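Local coordinates for MAU2 chromatid cohesion factor homolog (Saccharomyces cerevisiae, PDB 4XDN), which pairs with SCC2 in the complex that cohesin needs to associate with chromosomes, and so takes part in sister chromatid cohesion, at residues C503-F517 and L564-L576. Numbering follows the deposited sequence.
Sequences CTVTILWLFSHFEPF and LQILVNYLGGRML
The CA atoms of Ile507 and Val568 are the nearest pair across segments 503-513 and 564-575, each part of a longer helix, which run the same general way at 48° with their axes 10.5 Å apart. No direct hydrogen bond joins the two segments; the contact is apolar and mostly buried. Cys503 SG lies tightly against Val568 CG2, at 3.2 Å. Leu571 is central. Its two methyls part toward different neighbours. Leu571 CD2 meets the ends of Ile507 and Leu510, 3.7 Å from Leu510 CD1. Leu571 CD1 sits over one face of the Phe517 ring in a CH-pi contact, 3.7 Å from the ring centroid. Phe511 fits between Leu567 and Leu571, with Leu567 CD2 at its ring edge. The two helices are part of the helical stack of this cohesin loading factor, which is mostly alpha-helical. Helix 526-543 packs on Leu510 and Phe514, and helix 601-618 on Tyr570 and Arg574. Past the first helix the chain turns through a cis peptide bond before Pro516, and Phe517 reaches back to the second helix. The rim of its ring takes Arg574 CB and Met575 CG, the latter 3.7 Å from Phe517 CZ. Tyr570 meets the same ring obliquely, the planes at 75°. Met575 bends at its last torsion (chi3 70°), which places Met575 CE over the Phe514 face, 4.1 Å from the centroid; SD stands farther above that face, a Met-aromatic contact. Pro516 CG lies over one face of the Arg574 guanidinium, 3.2 Å from Arg574 NH1. A water bridges Pro516 O and Tyr570 OH, and Arg574 NE gives that hydroxyl a weak hydrogen bond. The chain of another protein packs on Pro516, Phe517 and Leu564.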
loop_
_atom_site.group_PDB
_atom_site.type_symbol
_atom_site.label_atom_id
_atom_site.label_comp_id
_atom_site.label_asym_id
_atom_site.label_seq_id
_atom_site.Cartn_x
_atom_site.Cartn_y
_atom_site.Cartn_z
ATOM N N CYS A 503 12.526 -11.321 16.844
ATOM C CA CYS A 503 13.566 -11.130 17.844
ATOM C C CYS A 503 13.097 -10.150 18.912
ATOM O O CYS A 503 13.379 -10.331 20.096
ATOM C CB CYS A 503 14.858 -10.630 17.196
ATOM S SG CYS A 503 16.265 -10.567 18.340
ATOM N N THR A 504 12.380 -9.114 18.490
ATOM C CA THR A 504 11.853 -8.126 19.426
ATOM C C THR A 504 10.921 -8.801 20.430
ATOM O O THR A 504 10.968 -8.510 21.626
ATOM C CB THR A 504 11.103 -6.996 18.690
ATOM O OG1 THR A 504 12.006 -6.319 17.810
ATOM C CG2 THR A 504 10.524 -5.985 19.673
ATOM N N VAL A 505 10.087 -9.711 19.936
ATOM C CA VAL A 505 9.154 -10.441 20.789
ATOM C C VAL A 505 9.916 -11.268 21.823
ATOM O O VAL A 505 9.593 -11.236 23.010
ATOM C CB VAL A 505 8.229 -11.359 19.954
ATOM C CG1 VAL A 505 7.363 -12.242 20.851
ATOM C CG2 VAL A 505 7.345 -10.528 19.045
ATOM N N THR A 506 10.926 -12.003 21.365
ATOM C CA THR A 506 11.745 -12.831 22.245
ATOM C C THR A 506 12.445 -11.987 23.308
ATOM O O THR A 506 12.413 -12.310 24.496
ATOM C CB THR A 506 12.809 -13.615 21.446
ATOM O OG1 THR A 506 12.165 -14.473 20.498
ATOM C CG2 THR A 506 13.688 -14.458 22.372
ATOM N N ILE A 507 13.083 -10.910 22.859
ATOM C CA ILE A 507 13.809 -10.001 23.738
ATOM C C ILE A 507 12.905 -9.427 24.829
ATOM O O ILE A 507 13.275 -9.410 26.007
ATOM C CB ILE A 507 14.444 -8.850 22.913
ATOM C CG1 ILE A 507 15.863 -9.217 22.466
ATOM C CG2 ILE A 507 14.523 -7.554 23.716
ATOM C CD1 ILE A 507 16.038 -10.636 21.941
ATOM N N LEU A 508 11.725 -8.960 24.435
ATOM C CA LEU A 508 10.799 -8.333 25.375
ATOM C C LEU A 508 10.235 -9.343 26.368
ATOM O O LEU A 508 10.016 -9.014 27.536
ATOM C CB LEU A 508 9.653 -7.647 24.625
ATOM C CG LEU A 508 10.003 -6.383 23.835
ATOM C CD1 LEU A 508 8.781 -5.889 23.078
ATOM C CD2 LEU A 508 10.550 -5.281 24.737
ATOM N N TRP A 509 9.997 -10.566 25.908
ATOM C CA TRP A 509 9.503 -11.619 26.789
ATOM C C TRP A 509 10.559 -11.974 27.831
ATOM O O TRP A 509 10.262 -12.069 29.020
ATOM C CB TRP A 509 9.116 -12.864 25.991
ATOM C CG TRP A 509 8.330 -13.862 26.791
ATOM C CD1 TRP A 509 6.969 -13.946 26.885
ATOM C CD2 TRP A 509 8.853 -14.918 27.609
ATOM N NE1 TRP A 509 6.615 -14.986 27.710
ATOM C CE2 TRP A 509 7.753 -15.599 28.167
ATOM C CE3 TRP A 509 10.144 -15.353 27.922
ATOM C CZ2 TRP A 509 7.905 -16.690 29.020
ATOM C CZ3 TRP A 509 10.292 -16.438 28.770
ATOM C CH2 TRP A 509 9.179 -17.093 29.309
ATOM N N LEU A 510 11.794 -12.163 27.378
ATOM C CA LEU A 510 12.880 -12.544 28.269
ATOM C C LEU A 510 13.213 -11.422 29.250
ATOM O O LEU A 510 13.498 -11.678 30.420
ATOM C CB LEU A 510 14.120 -12.932 27.461
ATOM C CG LEU A 510 13.986 -14.225 26.650
ATOM C CD1 LEU A 510 15.175 -14.408 25.721
ATOM C CD2 LEU A 510 13.847 -15.432 27.567
ATOM N N PHE A 511 13.170 -10.179 28.776
ATOM C CA PHE A 511 13.403 -9.028 29.642
ATOM C C PHE A 511 12.369 -8.958 30.763
ATOM O O PHE A 511 12.681 -8.537 31.877
ATOM C CB PHE A 511 13.368 -7.722 28.838
ATOM C CG PHE A 511 14.644 -7.412 28.085
ATOM C CD1 PHE A 511 15.782 -8.193 28.225
ATOM C CD2 PHE A 511 14.695 -6.319 27.237
ATOM C CE1 PHE A 511 16.936 -7.890 27.530
ATOM C CE2 PHE A 511 15.848 -6.014 26.542
ATOM C CZ PHE A 511 16.969 -6.799 26.689
ATOM N N SER A 512 11.143 -9.377 30.464
ATOM C CA SER A 512 10.038 -9.250 31.408
ATOM C C SER A 512 9.823 -10.500 32.267
ATOM O O SER A 512 8.984 -10.493 33.170
ATOM C CB SER A 512 8.749 -8.922 30.654
ATOM O OG SER A 512 8.455 -9.918 29.690
ATOM N N HIS A 513 10.583 -11.561 31.995
ATOM C CA HIS A 513 10.418 -12.832 32.705
ATOM C C HIS A 513 11.691 -13.318 33.405
ATOM O O HIS A 513 11.682 -14.375 34.035
ATOM C CB HIS A 513 9.932 -13.912 31.732
ATOM C CG HIS A 513 8.508 -13.744 31.306
ATOM N ND1 HIS A 513 8.130 -12.920 30.264
ATOM C CD2 HIS A 513 7.363 -14.288 31.782
ATOM C CE1 HIS A 513 6.820 -12.968 30.118
ATOM N NE2 HIS A 513 6.328 -13.793 31.028
ATOM N N PHE A 514 12.773 -12.550 33.301
ATOM C CA PHE A 514 14.061 -12.952 33.871
ATOM C C PHE A 514 14.779 -11.815 34.585
ATOM O O PHE A 514 14.880 -10.705 34.066
ATOM C CB PHE A 514 14.986 -13.492 32.777
ATOM C CG PHE A 514 14.773 -14.939 32.451
ATOM C CD1 PHE A 514 13.847 -15.320 31.496
ATOM C CD2 PHE A 514 15.516 -15.919 33.087
ATOM C CE1 PHE A 514 13.657 -16.654 31.191
ATOM C CE2 PHE A 514 15.330 -17.251 32.787
ATOM C CZ PHE A 514 14.401 -17.620 31.837
ATOM N N GLU A 515 15.286 -12.104 35.778
ATOM C CA GLU A 515 16.279 -11.243 36.399
ATOM C C GLU A 515 17.604 -11.514 35.694
ATOM O O GLU A 515 17.819 -12.617 35.190
ATOM C CB GLU A 515 16.390 -11.512 37.902
ATOM C CG GLU A 515 15.108 -11.252 38.676
ATOM C CD GLU A 515 15.319 -11.261 40.175
ATOM O OE1 GLU A 515 14.923 -12.252 40.827
ATOM O OE2 GLU A 515 15.877 -10.275 40.701
ATOM N N PRO A 516 18.502 -10.519 35.647
ATOM C CA PRO A 516 18.419 -9.177 36.223
ATOM C C PRO A 516 17.945 -8.137 35.209
ATOM O O PRO A 516 18.378 -6.986 35.254
ATOM C CB PRO A 516 19.860 -8.918 36.651
ATOM C CG PRO A 516 20.664 -9.586 35.566
ATOM C CD PRO A 516 19.832 -10.753 35.056
ATOM N N PHE A 517 17.067 -8.545 34.300
ATOM C CA PHE A 517 16.542 -7.638 33.285
ATOM C C PHE A 517 15.291 -6.930 33.801
ATOM O O PHE A 517 14.887 -5.895 33.268
ATOM C CB PHE A 517 16.249 -8.405 31.995
ATOM C CG PHE A 517 17.375 -9.300 31.564
ATOM C CD1 PHE A 517 18.601 -8.766 31.207
ATOM C CD2 PHE A 517 17.213 -10.675 31.528
ATOM C CE1 PHE A 517 19.646 -9.585 30.818
ATOM C CE2 PHE A 517 18.253 -11.501 31.140
ATOM C CZ PHE A 517 19.471 -10.954 30.786
ATOM N N LEU A 564 18.302 -2.723 18.519
ATOM C CA LEU A 564 18.047 -4.156 18.500
ATOM C C LEU A 564 19.349 -4.934 18.646
ATOM O O LEU A 564 19.442 -5.851 19.461
ATOM C CB LEU A 564 17.331 -4.559 17.210
ATOM C CG LEU A 564 16.918 -6.030 17.106
ATOM C CD1 LEU A 564 15.929 -6.399 18.200
ATOM C CD2 LEU A 564 16.328 -6.318 15.739
ATOM N N GLN A 565 20.357 -4.556 17.865
ATOM C CA GLN A 565 21.640 -5.254 17.885
ATOM C C GLN A 565 22.265 -5.239 19.280
ATOM O O GLN A 565 22.856 -6.227 19.715
ATOM C CB GLN A 565 22.608 -4.633 16.876
ATOM C CG GLN A 565 23.251 -5.650 15.947
ATOM C CD GLN A 565 24.436 -5.086 15.187
ATOM O OE1 GLN A 565 24.486 -3.892 14.884
ATOM N NE2 GLN A 565 25.404 -5.944 14.882
ATOM N N ILE A 566 22.122 -4.118 19.979
ATOM C CA ILE A 566 22.690 -3.977 21.314
ATOM C C ILE A 566 21.954 -4.861 22.320
ATOM O O ILE A 566 22.581 -5.520 23.150
ATOM C CB ILE A 566 22.650 -2.502 21.788
ATOM C CG1 ILE A 566 23.551 -1.643 20.896
ATOM C CG2 ILE A 566 23.112 -2.383 23.239
ATOM C CD1 ILE A 566 23.446 -0.144 21.150
ATOM N N LEU A 567 20.627 -4.874 22.247
ATOM C CA LEU A 567 19.821 -5.628 23.203
ATOM C C LEU A 567 19.999 -7.141 23.047
ATOM O O LEU A 567 20.035 -7.869 24.039
ATOM C CB LEU A 567 18.341 -5.261 23.056
ATOM C CG LEU A 567 17.951 -3.836 23.462
ATOM C CD1 LEU A 567 16.479 -3.590 23.170
ATOM C CD2 LEU A 567 18.250 -3.566 24.928
ATOM N N VAL A 568 20.106 -7.611 21.807
ATOM C CA VAL A 568 20.292 -9.036 21.553
ATOM C C VAL A 568 21.657 -9.491 22.058
ATOM O O VAL A 568 21.780 -10.555 22.665
ATOM C CB VAL A 568 20.169 -9.377 20.057
ATOM C CG1 VAL A 568 20.392 -10.872 19.825
ATOM C CG2 VAL A 568 18.806 -8.982 19.544
ATOM N N ASN A 569 22.680 -8.686 21.795
ATOM C CA ASN A 569 24.020 -8.997 22.269
ATOM C C ASN A 569 24.111 -8.872 23.787
ATOM O O ASN A 569 24.771 -9.680 24.440
ATOM C CB ASN A 569 25.050 -8.090 21.594
ATOM C CG ASN A 569 25.453 -8.594 20.220
ATOM O OD1 ASN A 569 26.400 -9.370 20.086
ATOM N ND2 ASN A 569 24.732 -8.157 19.192
ATOM N N TYR A 570 23.439 -7.868 24.343
ATOM C CA TYR A 570 23.370 -7.696 25.794
ATOM C C TYR A 570 22.712 -8.905 26.444
ATOM O O TYR A 570 23.218 -9.452 27.424
ATOM C CB TYR A 570 22.595 -6.425 26.150
ATOM C CG TYR A 570 22.298 -6.270 27.629
ATOM C CD1 TYR A 570 23.298 -5.918 28.527
ATOM C CD2 TYR A 570 21.015 -6.459 28.123
ATOM C CE1 TYR A 570 23.031 -5.768 29.878
ATOM C CE2 TYR A 570 20.738 -6.313 29.471
ATOM C CZ TYR A 570 21.749 -5.967 30.344
ATOM O OH TYR A 570 21.474 -5.823 31.686
ATOM N N LEU A 571 21.580 -9.316 25.882
ATOM C CA LEU A 571 20.815 -10.436 26.413
ATOM C C LEU A 571 21.581 -11.742 26.228
ATOM O O LEU A 571 21.685 -12.551 27.152
ATOM C CB LEU A 571 19.449 -10.504 25.729
ATOM C CG LEU A 571 18.427 -11.520 26.231
ATOM C CD1 LEU A 571 18.201 -11.394 27.724
ATOM C CD2 LEU A 571 17.118 -11.322 25.481
ATOM N N GLY A 572 22.127 -11.937 25.032
ATOM C CA GLY A 572 22.924 -13.115 24.743
ATOM C C GLY A 572 24.174 -13.173 25.601
ATOM O O GLY A 572 24.534 -14.230 26.118
ATOM N N GLY A 573 24.837 -12.032 25.754
ATOM C CA GLY A 573 26.047 -11.955 26.553
ATOM C C GLY A 573 25.795 -12.276 28.014
ATOM O O GLY A 573 26.634 -12.879 28.681
ATOM N N ARG A 574 24.631 -11.874 28.510
ATOM C CA ARG A 574 24.270 -12.090 29.906
ATOM C C ARG A 574 23.820 -13.523 30.177
ATOM O O ARG A 574 24.139 -14.091 31.225
ATOM C CB ARG A 574 23.160 -11.122 30.315
ATOM C CG ARG A 574 23.646 -9.750 30.764
ATOM C CD ARG A 574 23.835 -9.673 32.275
ATOM N NE ARG A 574 23.422 -8.375 32.805
ATOM C CZ ARG A 574 23.392 -8.067 34.098
ATOM N NH1 ARG A 574 23.752 -8.962 35.008
ATOM N NH2 ARG A 574 22.998 -6.860 34.483
ATOM N N MET A 575 23.084 -14.103 29.232
ATOM C CA MET A 575 22.443 -15.402 29.442
ATOM C C MET A 575 23.209 -16.586 28.855
ATOM O O MET A 575 23.149 -17.688 29.397
ATOM C CB MET A 575 21.036 -15.390 28.844
ATOM C CG MET A 575 20.094 -14.374 29.472
ATOM S SD MET A 575 18.379 -14.623 28.966
ATOM C CE MET A 575 17.989 -16.146 29.821
ATOM N N LEU A 576 23.918 -16.366 27.751
ATOM C CA LEU A 576 24.474 -17.471 26.970
ATOM C C LEU A 576 25.999 -17.591 27.030
ATOM O O LEU A 576 26.536 -18.676 26.809
ATOM C CB LEU A 576 24.033 -17.335 25.510
ATOM C CG LEU A 576 22.521 -17.204 25.300
ATOM C CD1 LEU A 576 22.194 -17.039 23.824
ATOM C CD2 LEU A 576 21.782 -18.408 25.880
HETATM O O HOH W 1 19.423 -5.264 32.907
#